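PDB 2C0D: thioredoxin peroxidase 2 from Plasmodium falciparum, which probably reduces hydrogen peroxide and organic hydroperoxides to water and alcohols, acting as a thioredoxin-dependent 2-Cys peroxiredoxin of the mitochondrion. Local coordinates for residues Lys30-Thr35 / Lys134-Leu139; Gln37-Asn42 / Ser103-Lys108; Tyr58-Phe63 / Arg147-Ile152; Asn90-Gly95 / Glu121-Ser126. All blocks are in the same frame, centred on the assembly; numbering follows the deposited sequence. Where two conformers were deposited one is given.

All four contacts lie within the peroxiredoxin's thioredoxin-like fold and adjoin its mixed sheet. Contacts 3 and 4, with centres about 9 Å apart, form its buried middle: strand 58-63 pairs with strand 144-152 in contact 3 and with strand 91-97, which meets strand 123-126 in contact 4. Arg147 brings contact 3 next to the predicted active-site Cys72. Contact 2, about 10 Å from contact 4 between centres, places strand 35-39, the other neighbour of strand 123-126, beside helix 101-109. In contact 1, about 10 Å from contact 3 between centres, the loop before strand 35-39 meets the end of helix 131-135. Contacts 2 and 4 are nested in sequence inside contact 1; contacts 1 and 3 interleave.

Contact 1 of 4, residues Lys30-Thr35 / Lys134-Leu139; sequences KAYNFT and KNYNVL
A Schellman motif ends helix 131-135, and here Asn135, the last helical residue, and Tyr136 just after it meet Ala31, Tyr32 and Phe34 in the loop that leads into strand 35-39. Asn137, with positive phi, is the C-prime residue of the motif: its N is bonded to Lys134 O, and Val138 N to Ser133 O. Tyr32 turns its ring toward the helix, CG anti to the backbone N (chi1 174°), and lays one face against Asn135. There Asn135 CB makes a CH-pi contact 3.7 Å from the centroid of the Tyr32 ring. The Tyr32 hydroxyl is anchored on Asp131 at the start of the same helix by a hydrogen bond, while Asn135 CB covers that one face.

Tyr136 reaches past the edge of the Tyr32 ring, with CE2 3.7 Å from Tyr32 CB. Phe34 CD2 meets the same CE2 atom obliquely at 4.2 Å, while Phe150 of the sheet meets the Tyr136 ring edge-to-face. The phenol oxygen of Tyr136 donates to the backbone carbonyl Tyr32 O at 2.8 Å, tilted 23° from the carbonyl plane, and Ala31 CB lies 3.4 Å from that same OH.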
# COMPACT_ATOMS: atom_id res chain seq x y z
N LYS B 30 -1.44 -13.16 -10.51
CA LYS B 30 -1.41 -12.59 -11.87
C LYS B 30 -2.39 -11.43 -11.99
O LYS B 30 -3.57 -11.57 -11.66
CB LYS B 30 -1.76 -13.64 -12.92
CG LYS B 30 -0.60 -14.57 -13.34
CD LYS B 30 0.56 -13.79 -13.95
CE LYS B 30 0.44 -13.65 -15.45
NZ LYS B 30 1.56 -14.42 -16.09
N ALA B 31 -1.91 -10.32 -12.54
CA ALA B 31 -2.71 -9.11 -12.62
C ALA B 31 -3.88 -9.29 -13.61
O ALA B 31 -3.75 -9.96 -14.62
CB ALA B 31 -1.82 -7.96 -13.08
N TYR B 32 -5.00 -8.68 -13.29
CA TYR B 32 -6.14 -8.65 -14.19
C TYR B 32 -5.77 -7.96 -15.48
O TYR B 32 -5.39 -6.77 -15.49
CB TYR B 32 -7.31 -7.93 -13.50
CG TYR B 32 -8.52 -7.71 -14.42
CD1 TYR B 32 -9.30 -8.80 -14.86
CD2 TYR B 32 -8.88 -6.43 -14.82
CE1 TYR B 32 -10.42 -8.61 -15.69
CE2 TYR B 32 -10.03 -6.23 -15.66
CZ TYR B 32 -10.77 -7.33 -16.09
OH TYR B 32 -11.89 -7.17 -16.90
N ASN B 33 -5.90 -8.70 -16.58
CA ASN B 33 -5.49 -8.24 -17.89
C ASN B 33 -6.64 -7.52 -18.59
O ASN B 33 -7.42 -8.14 -19.29
CB ASN B 33 -5.06 -9.46 -18.73
CG ASN B 33 -4.52 -9.10 -20.09
OD1 ASN B 33 -4.17 -7.94 -20.38
ND2 ASN B 33 -4.43 -10.13 -20.96
N PHE B 34 -6.72 -6.22 -18.44
CA PHE B 34 -7.84 -5.48 -19.02
C PHE B 34 -7.57 -5.07 -20.45
O PHE B 34 -6.43 -5.05 -20.90
CB PHE B 34 -8.14 -4.25 -18.18
CG PHE B 34 -6.96 -3.33 -17.98
CD1 PHE B 34 -6.68 -2.32 -18.91
CD2 PHE B 34 -6.15 -3.45 -16.86
CE1 PHE B 34 -5.62 -1.46 -18.70
CE2 PHE B 34 -5.10 -2.60 -16.65
CZ PHE B 34 -4.83 -1.60 -17.57
N THR B 35 -8.66 -4.74 -21.15
CA THR B 35 -8.59 -4.04 -22.43
C THR B 35 -9.56 -2.85 -22.32
O THR B 35 -10.74 -3.00 -21.89
CB THR B 35 -8.93 -4.93 -23.65
OG1 THR B 35 -8.01 -6.03 -23.74
CG2 THR B 35 -8.79 -4.13 -24.94
N LYS B 134 -13.05 -2.81 -10.40
CA LYS B 134 -13.60 -3.92 -9.60
C LYS B 134 -12.56 -5.02 -9.37
O LYS B 134 -12.42 -5.54 -8.23
CB LYS B 134 -14.85 -4.51 -10.27
CG LYS B 134 -15.59 -5.56 -9.37
N ASN B 135 -11.85 -5.36 -10.43
CA ASN B 135 -10.91 -6.48 -10.38
C ASN B 135 -9.60 -6.14 -9.67
O ASN B 135 -8.86 -7.06 -9.27
CB ASN B 135 -10.68 -6.98 -11.78
CG ASN B 135 -11.80 -7.93 -12.22
OD1 ASN B 135 -12.68 -7.58 -13.00
ND2 ASN B 135 -11.81 -9.11 -11.63
N TYR B 136 -9.32 -4.85 -9.51
CA TYR B 136 -8.23 -4.40 -8.59
C TYR B 136 -8.72 -4.05 -7.16
O TYR B 136 -7.92 -3.54 -6.35
CB TYR B 136 -7.38 -3.29 -9.24
CG TYR B 136 -6.52 -3.84 -10.36
CD1 TYR B 136 -5.20 -4.26 -10.10
CD2 TYR B 136 -7.00 -3.92 -11.68
CE1 TYR B 136 -4.38 -4.80 -11.14
CE2 TYR B 136 -6.17 -4.47 -12.75
CZ TYR B 136 -4.88 -4.90 -12.44
OH TYR B 136 -4.05 -5.42 -13.42
N ASN B 137 -10.00 -4.37 -6.86
CA ASN B 137 -10.60 -4.21 -5.52
C ASN B 137 -10.60 -2.74 -5.08
O ASN B 137 -10.45 -2.41 -3.90
CB ASN B 137 -9.82 -5.06 -4.50
CG ASN B 137 -9.99 -6.56 -4.75
OD1 ASN B 137 -10.98 -7.01 -5.31
ND2 ASN B 137 -8.99 -7.34 -4.31
N VAL B 138 -10.74 -1.82 -6.05
CA VAL B 138 -10.73 -0.38 -5.74
C VAL B 138 -11.99 0.34 -6.26
O VAL B 138 -12.02 1.56 -6.31
CB VAL B 138 -9.44 0.34 -6.25
CG1 VAL B 138 -8.21 -0.16 -5.49
CG2 VAL B 138 -9.25 0.19 -7.78
N LEU B 139 -13.04 -0.40 -6.58
CA LEU B 139 -14.29 0.25 -7.03
C LEU B 139 -15.12 0.56 -5.79
O LEU B 139 -15.48 -0.36 -5.02
CB LEU B 139 -15.08 -0.68 -7.97
CG LEU B 139 -16.37 -0.06 -8.51
CD1 LEU B 139 -16.05 1.25 -9.32
CD2 LEU B 139 -17.12 -1.04 -9.37

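Contact 2 of 4, residues Gln37-Asn42 / Ser103-Lys108; sequences QGLNKN and SHLAWK
Leu39, the last residue of strand 35-39, presses a single methyl against helix 101-109. Its CD2 lies 3.5 Å from the backbone Leu105 N, 3.8 Å from Leu105 CB and 3.8 Å from Lys108 CD, with His104 CB slightly farther off. A first torsion of -178°, which sets CG opposite the backbone N, directs CD2 at the helix backbone at Leu105, and the methyl settles between residues of successive helical turns. This is the tight part of the contact, apolar and centred on one methyl, with Lys108 CD on one side of it and Leu105 CB on another.

The short strand and helix segments run almost parallel, 11° between their directions, with 9.5 Å between axes. The helix is the connection in the beta-alpha-beta unit of strands 91-97 and 123-126. Strand 35-39 is the antiparallel neighbour of 123-126, so here the thioredoxin-like fold packs helix 101-109 against the strand next to 123-126. His104 NE2 makes a weak hydrogen bond to Val125 O.

Beyond Leu39 the chain leaves the strand and the contact becomes wet. Lys108, bent at chi3 (76°), carries its ammonium group to the loop 40-42, where NZ comes 3.2 Å from Asn40 O at an angle too poor for a hydrogen bond. Two waters do the bridging instead. One accepts from Lys108 NZ and donates to Leu39 O at 2.7 Å; the other accepts from Lys108 NZ at 2.6 Å and donates to Lys41 O at 2.8 Å. The loop itself is shaped by an Asx turn, in which Asn40 OD1 accepts from Asn42 N.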
# COMPACT_ATOMS: atom_id res chain seq x y z
N GLN B 37 -10.15 1.58 -23.71
CA GLN B 37 -9.62 2.71 -24.48
C GLN B 37 -8.81 3.61 -23.58
O GLN B 37 -9.13 3.79 -22.39
CB GLN B 37 -10.75 3.54 -25.10
CG GLN B 37 -11.56 2.77 -26.13
CD GLN B 37 -12.48 3.69 -26.88
OE1 GLN B 37 -13.25 4.42 -26.27
NE2 GLN B 37 -12.37 3.70 -28.22
N GLY B 38 -7.75 4.17 -24.16
CA GLY B 38 -6.95 5.12 -23.43
C GLY B 38 -6.65 6.32 -24.31
O GLY B 38 -6.83 6.27 -25.55
N LEU B 39 -6.23 7.40 -23.67
CA LEU B 39 -5.87 8.62 -24.36
C LEU B 39 -4.37 8.77 -24.13
O LEU B 39 -3.93 8.91 -22.97
CB LEU B 39 -6.67 9.78 -23.77
CG LEU B 39 -6.50 11.19 -24.36
CD1 LEU B 39 -7.06 11.21 -25.81
CD2 LEU B 39 -7.20 12.28 -23.48
N ASN B 40 -3.56 8.66 -25.18
CA ASN B 40 -2.09 8.70 -24.97
C ASN B 40 -1.46 10.11 -24.90
O ASN B 40 -2.16 11.13 -24.92
CB ASN B 40 -1.36 7.74 -25.93
CG ASN B 40 -1.23 8.31 -27.35
OD1 ASN B 40 -1.55 9.47 -27.61
ND2 ASN B 40 -0.75 7.48 -28.27
N LYS B 41 -0.12 10.16 -24.83
CA LYS B 41 0.58 11.42 -24.61
C LYS B 41 0.43 12.36 -25.81
O LYS B 41 0.65 13.56 -25.69
CB LYS B 41 2.05 11.17 -24.30
CG LYS B 41 2.79 10.44 -25.39
CD LYS B 41 4.23 10.12 -24.98
CE LYS B 41 5.05 9.83 -26.22
NZ LYS B 41 6.45 9.34 -25.94
N ASN B 42 0.02 11.80 -26.94
CA ASN B 42 -0.20 12.60 -28.14
C ASN B 42 -1.68 12.84 -28.39
O ASN B 42 -2.09 13.28 -29.47
CB ASN B 42 0.48 11.92 -29.33
CG ASN B 42 2.00 11.95 -29.19
OD1 ASN B 42 2.68 10.94 -29.34
ND2 ASN B 42 2.52 13.12 -28.86
N SER B 103 -13.90 13.00 -20.99
CA SER B 103 -13.64 13.59 -19.66
C SER B 103 -12.11 13.76 -19.42
O SER B 103 -11.69 14.80 -18.90
CB SER B 103 -14.25 12.71 -18.55
OG SER B 103 -15.70 12.83 -18.57
N HIS B 104 -11.32 12.76 -19.78
CA HIS B 104 -9.84 12.88 -19.66
C HIS B 104 -9.25 13.97 -20.54
O HIS B 104 -8.42 14.74 -20.09
CB HIS B 104 -9.18 11.56 -19.97
CG HIS B 104 -9.39 10.53 -18.89
ND1 HIS B 104 -9.44 10.84 -17.55
CD2 HIS B 104 -9.54 9.19 -18.97
CE1 HIS B 104 -9.61 9.74 -16.84
NE2 HIS B 104 -9.67 8.72 -17.68
N LEU B 105 -9.71 14.03 -21.79
CA LEU B 105 -9.22 15.06 -22.71
C LEU B 105 -9.55 16.45 -22.12
O LEU B 105 -8.71 17.34 -22.14
CB LEU B 105 -9.85 14.89 -24.09
CG LEU B 105 -9.42 15.99 -25.09
CD1 LEU B 105 -7.87 16.02 -25.23
CD2 LEU B 105 -10.19 15.72 -26.40
N ALA B 106 -10.78 16.64 -21.64
CA ALA B 106 -11.19 17.91 -21.02
C ALA B 106 -10.29 18.28 -19.82
O ALA B 106 -9.92 19.44 -19.64
CB ALA B 106 -12.63 17.82 -20.58
N TRP B 107 -9.90 17.27 -19.03
CA TRP B 107 -9.04 17.52 -17.86
C TRP B 107 -7.63 17.95 -18.31
O TRP B 107 -7.00 18.86 -17.69
CB TRP B 107 -8.96 16.24 -17.02
CG TRP B 107 -8.63 16.49 -15.56
CD1 TRP B 107 -8.84 17.63 -14.82
CD2 TRP B 107 -8.12 15.51 -14.66
NE1 TRP B 107 -8.46 17.41 -13.50
CE2 TRP B 107 -8.02 16.12 -13.39
CE3 TRP B 107 -7.71 14.19 -14.83
CZ2 TRP B 107 -7.51 15.43 -12.27
CZ3 TRP B 107 -7.18 13.49 -13.68
CH2 TRP B 107 -7.11 14.13 -12.44
N LYS B 108 -7.13 17.34 -19.38
CA LYS B 108 -5.82 17.69 -19.94
C LYS B 108 -5.82 19.09 -20.54
O LYS B 108 -4.85 19.84 -20.41
CB LYS B 108 -5.38 16.70 -21.00
CG LYS B 108 -5.05 15.32 -20.40
CD LYS B 108 -4.62 14.29 -21.46
CE LYS B 108 -3.21 14.55 -21.92
NZ LYS B 108 -2.82 13.59 -23.04
O HOH W 1 -2.86 11.07 -21.69
O HOH W 2 -0.58 14.88 -23.61

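Contact 3 of 4, residues Tyr58-Phe63 / Arg147-Ile152; sequences YCCLLF and RGLFII
Cys59 and Ile152 form a hydrogen-bonded antiparallel pair: Cys59 N donates to Ile152 O, and Ile152 N lies 2.8 Å from Cys59 O. Leu61 and Phe150 repeat it, and their two bonds both lie in the carbonyl planes, with Leu61 N 2.8 Å from Phe150 O. The non-hydrogen-bonded pairs, Cys60-Ile151 between them and Leu62-Leu149 beyond, bring CA-H groups close to carbonyl oxygens, as for Leu149 CA and Leu61 O at 3.2 Å.

These strands, 169° apart in direction, belong to the central sheet of the thioredoxin-like fold, and side chains fill both faces. On the Cys60 and Leu62 face, Cys60 SG touches Ile151 CD1 at 3.6 Å, and Leu62 CD1 meets Leu149 CD1 at 3.8 Å. Helix 172-188 covers this face, through Val175 on Leu149 and Ile179 on Ile151. On the other face, Cys59 CB packs on Ile152 CB at 3.9 Å.

The aromatic contact is between Phe63 and Phe150. Their planes stand at 83°, yet they meet rim to rim, Phe63 CE2 3.6 Å from Phe150 CD2. Nearby, Arg147 NH2 is hydrogen-bonded to Phe70 O and NH1 forms a salt bridge with Glu75; the Arg147 side chain lies about 4 Å from that of Cys72, the predicted peroxidatic cysteine.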
# COMPACT_ATOMS: atom_id res chain seq x y z
N TYR B 58 7.66 -2.92 -16.83
CA TYR B 58 6.86 -2.86 -15.60
C TYR B 58 5.70 -1.91 -15.87
O TYR B 58 5.79 -1.08 -16.78
CB TYR B 58 7.68 -2.28 -14.45
CG TYR B 58 8.81 -3.17 -14.01
CD1 TYR B 58 8.63 -4.07 -12.96
CD2 TYR B 58 10.06 -3.08 -14.61
CE1 TYR B 58 9.68 -4.90 -12.55
CE2 TYR B 58 11.13 -3.91 -14.20
CZ TYR B 58 10.92 -4.81 -13.18
OH TYR B 58 11.96 -5.61 -12.77
N CYS B 59 4.61 -2.06 -15.11
CA CYS B 59 3.51 -1.08 -15.17
C CYS B 59 3.24 -0.52 -13.79
O CYS B 59 3.35 -1.25 -12.79
CB CYS B 59 2.23 -1.73 -15.65
SG CYS B 59 2.35 -2.25 -17.37
N CYS B 60 2.87 0.75 -13.73
CA CYS B 60 2.39 1.35 -12.48
C CYS B 60 0.95 1.79 -12.79
O CYS B 60 0.75 2.63 -13.66
CB CYS B 60 3.27 2.53 -12.07
SG CYS B 60 2.64 3.41 -10.66
N LEU B 61 -0.03 1.16 -12.15
CA LEU B 61 -1.43 1.54 -12.36
C LEU B 61 -1.80 2.55 -11.28
O LEU B 61 -1.73 2.23 -10.07
CB LEU B 61 -2.36 0.34 -12.23
CG LEU B 61 -2.00 -0.87 -13.08
CD1 LEU B 61 -3.07 -1.97 -12.97
CD2 LEU B 61 -1.72 -0.47 -14.57
N LEU B 62 -2.25 3.73 -11.68
CA LEU B 62 -2.58 4.77 -10.75
C LEU B 62 -4.08 5.06 -10.88
O LEU B 62 -4.50 5.73 -11.84
CB LEU B 62 -1.75 6.03 -11.10
CG LEU B 62 -1.87 7.28 -10.22
CD1 LEU B 62 -1.17 7.09 -8.88
CD2 LEU B 62 -1.26 8.48 -10.97
N PHE B 63 -4.88 4.56 -9.93
CA PHE B 63 -6.34 4.79 -9.97
C PHE B 63 -6.70 6.06 -9.22
O PHE B 63 -6.06 6.43 -8.20
CB PHE B 63 -7.06 3.64 -9.26
CG PHE B 63 -7.03 2.33 -10.01
CD1 PHE B 63 -8.10 1.97 -10.85
CD2 PHE B 63 -5.96 1.45 -9.85
CE1 PHE B 63 -8.09 0.75 -11.52
CE2 PHE B 63 -5.95 0.22 -10.50
CZ PHE B 63 -7.02 -0.15 -11.32
N ARG B 147 -8.24 5.65 -4.33
CA ARG B 147 -6.88 6.12 -4.61
C ARG B 147 -5.93 4.94 -4.50
O ARG B 147 -5.17 4.81 -3.51
CB ARG B 147 -6.54 7.24 -3.61
CG ARG B 147 -5.55 8.19 -4.24
CD ARG B 147 -5.51 9.65 -3.81
NE ARG B 147 -6.74 10.41 -3.72
CZ ARG B 147 -7.27 11.17 -4.70
NH1 ARG B 147 -6.75 11.20 -5.92
NH2 ARG B 147 -8.38 11.82 -4.46
N GLY B 148 -5.99 4.06 -5.50
CA GLY B 148 -5.21 2.81 -5.47
C GLY B 148 -4.00 2.92 -6.36
O GLY B 148 -4.00 3.67 -7.35
N LEU B 149 -2.95 2.16 -6.03
CA LEU B 149 -1.77 2.13 -6.88
C LEU B 149 -1.22 0.72 -6.88
O LEU B 149 -1.14 0.08 -5.83
CB LEU B 149 -0.70 3.08 -6.35
CG LEU B 149 0.58 3.13 -7.19
CD1 LEU B 149 1.18 4.56 -7.22
CD2 LEU B 149 1.57 2.13 -6.59
N PHE B 150 -0.86 0.23 -8.06
CA PHE B 150 -0.31 -1.14 -8.16
C PHE B 150 0.93 -1.14 -9.03
O PHE B 150 0.98 -0.43 -10.04
CB PHE B 150 -1.37 -2.05 -8.82
CG PHE B 150 -2.63 -2.16 -7.99
CD1 PHE B 150 -2.79 -3.22 -7.09
CD2 PHE B 150 -3.63 -1.19 -8.07
CE1 PHE B 150 -3.95 -3.33 -6.32
CE2 PHE B 150 -4.78 -1.27 -7.27
CZ PHE B 150 -4.93 -2.33 -6.39
N ILE B 151 1.89 -1.99 -8.70
CA ILE B 151 3.05 -2.16 -9.57
C ILE B 151 2.98 -3.58 -10.10
O ILE B 151 2.86 -4.57 -9.31
CB ILE B 151 4.39 -1.94 -8.80
CG1 ILE B 151 4.46 -0.54 -8.19
CG2 ILE B 151 5.62 -2.26 -9.73
CD1 ILE B 151 4.33 0.56 -9.20
N ILE B 152 3.07 -3.70 -11.42
CA ILE B 152 2.98 -4.95 -12.15
C ILE B 152 4.36 -5.27 -12.75
O ILE B 152 4.96 -4.41 -13.39
CB ILE B 152 1.95 -4.80 -13.31
CG1 ILE B 152 0.63 -4.18 -12.81
CG2 ILE B 152 1.75 -6.12 -14.09
CD1 ILE B 152 -0.10 -4.99 -11.75

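Contact 4 of 4, residues Asn90-Gly95 / Glu121-Ser126; sequences NVELLG and EFTLVS
Leu93 sets one methyl over the centre of the Phe122 ring: CD2 stands 3.6 Å from the ring centroid and only 2° off its normal, a CH-pi contact. Phe122 carries CG between its backbone N and carbonyl carbon (chi1 63°), the crowded position, which swings the ring back over the neighbouring strand. Leu93, whose CG lies trans to its own N, directs CD2 at that ring. The same ring presents its edge to Gly95 N, which lies in the ring plane, 3.9 Å from Phe122 CE1. Leu124 completes this side, its CD2 methyl 4.2 Å from Gly95 CA.

On the other side of the strands, Leu94 and Thr123 lie side by side and point the same way, Leu94 CD2 3.8 Å from Thr123 CB. Glu92 reaches Thr123 through water: OE2 accepts from two waters, one bonded also to Leu93 O and Thr123 N, the other to Thr123 OG1. Glu92 OE1 is salt-bridged to Lys57.

The backbones join at Gly95, whose N donates to Thr123 O at 3.0 Å and whose O accepts from Val125 N at 2.7 Å. The strand segments are 43° apart in direction and draw closer toward Gly95. Such parallel pairing of strands 91-97 and 123-126, linked through helix 101-109, is the beta-alpha-beta crossover of the thioredoxin-like fold.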
# COMPACT_ATOMS: atom_id res chain seq x y z
N ASN B 90 12.05 1.80 -16.93
CA ASN B 90 11.31 0.92 -17.80
C ASN B 90 9.91 0.62 -17.22
O ASN B 90 9.47 -0.53 -17.24
CB ASN B 90 12.07 -0.40 -18.03
CG ASN B 90 11.58 -1.14 -19.25
OD1 ASN B 90 10.98 -0.54 -20.15
ND2 ASN B 90 11.81 -2.46 -19.28
N VAL B 91 9.25 1.65 -16.72
CA VAL B 91 7.90 1.52 -16.15
C VAL B 91 6.91 2.31 -17.01
O VAL B 91 7.10 3.52 -17.23
CB VAL B 91 7.82 2.07 -14.69
CG1 VAL B 91 6.36 1.91 -14.13
CG2 VAL B 91 8.82 1.35 -13.80
N GLU B 92 5.86 1.63 -17.47
CA GLU B 92 4.72 2.32 -18.11
C GLU B 92 3.76 2.83 -17.02
O GLU B 92 3.19 2.01 -16.27
CB GLU B 92 3.99 1.34 -19.04
CG GLU B 92 2.86 2.02 -19.87
CD GLU B 92 3.33 2.73 -21.15
OE1 GLU B 92 4.50 2.52 -21.58
OE2 GLU B 92 2.50 3.48 -21.76
N LEU B 93 3.58 4.15 -16.93
CA LEU B 93 2.60 4.73 -15.98
C LEU B 93 1.23 4.81 -16.65
O LEU B 93 1.09 5.42 -17.74
CB LEU B 93 3.05 6.12 -15.54
CG LEU B 93 2.13 6.83 -14.53
CD1 LEU B 93 2.00 6.01 -13.21
CD2 LEU B 93 2.67 8.27 -14.26
N LEU B 94 0.21 4.22 -16.02
CA LEU B 94 -1.16 4.31 -16.56
C LEU B 94 -2.11 4.91 -15.51
O LEU B 94 -2.29 4.32 -14.41
CB LEU B 94 -1.68 2.93 -16.96
CG LEU B 94 -0.82 2.21 -18.02
CD1 LEU B 94 -1.33 0.80 -18.23
CD2 LEU B 94 -0.76 2.97 -19.34
N GLY B 95 -2.71 6.06 -15.84
CA GLY B 95 -3.72 6.62 -14.94
C GLY B 95 -5.03 5.95 -15.29
O GLY B 95 -5.33 5.71 -16.49
N GLU B 121 2.33 13.46 -20.12
CA GLU B 121 3.09 12.62 -21.02
C GLU B 121 2.93 11.14 -20.74
O GLU B 121 3.90 10.37 -20.88
CB GLU B 121 4.61 12.97 -20.92
N PHE B 122 1.73 10.72 -20.34
CA PHE B 122 1.48 9.31 -20.14
C PHE B 122 -0.01 9.02 -20.41
O PHE B 122 -0.83 9.95 -20.44
CB PHE B 122 1.89 8.84 -18.72
CG PHE B 122 1.11 9.49 -17.56
CD1 PHE B 122 0.00 8.84 -17.02
CD2 PHE B 122 1.52 10.69 -17.00
CE1 PHE B 122 -0.72 9.37 -15.95
CE2 PHE B 122 0.83 11.26 -15.89
CZ PHE B 122 -0.29 10.59 -15.36
N THR B 123 -0.34 7.75 -20.56
CA THR B 123 -1.69 7.35 -20.97
C THR B 123 -2.71 7.34 -19.82
O THR B 123 -2.43 6.85 -18.72
CB THR B 123 -1.60 5.94 -21.59
OG1 THR B 123 -0.77 6.03 -22.77
CG2 THR B 123 -3.02 5.39 -21.98
N LEU B 124 -3.90 7.89 -20.09
CA LEU B 124 -5.03 7.89 -19.18
C LEU B 124 -6.09 6.91 -19.72
O LEU B 124 -6.53 7.00 -20.88
CB LEU B 124 -5.64 9.30 -19.06
CG LEU B 124 -4.69 10.42 -18.54
CD1 LEU B 124 -5.48 11.73 -18.54
CD2 LEU B 124 -4.23 10.12 -17.12
N VAL B 125 -6.46 5.94 -18.89
CA VAL B 125 -7.30 4.85 -19.33
C VAL B 125 -8.71 5.06 -18.82
O VAL B 125 -8.93 5.37 -17.64
CB VAL B 125 -6.81 3.52 -18.72
CG1 VAL B 125 -7.70 2.33 -19.17
CG2 VAL B 125 -5.38 3.30 -19.14
N SER B 126 -9.67 4.80 -19.71
CA SER B 126 -11.08 4.92 -19.34
C SER B 126 -11.71 3.58 -18.93
O SER B 126 -12.01 2.72 -19.79
CB SER B 126 -11.85 5.55 -20.50
OG SER B 126 -11.66 6.94 -20.46
O HOH W 3 1.81 5.73 -20.30
O HOH W 4 0.08 3.43 -22.92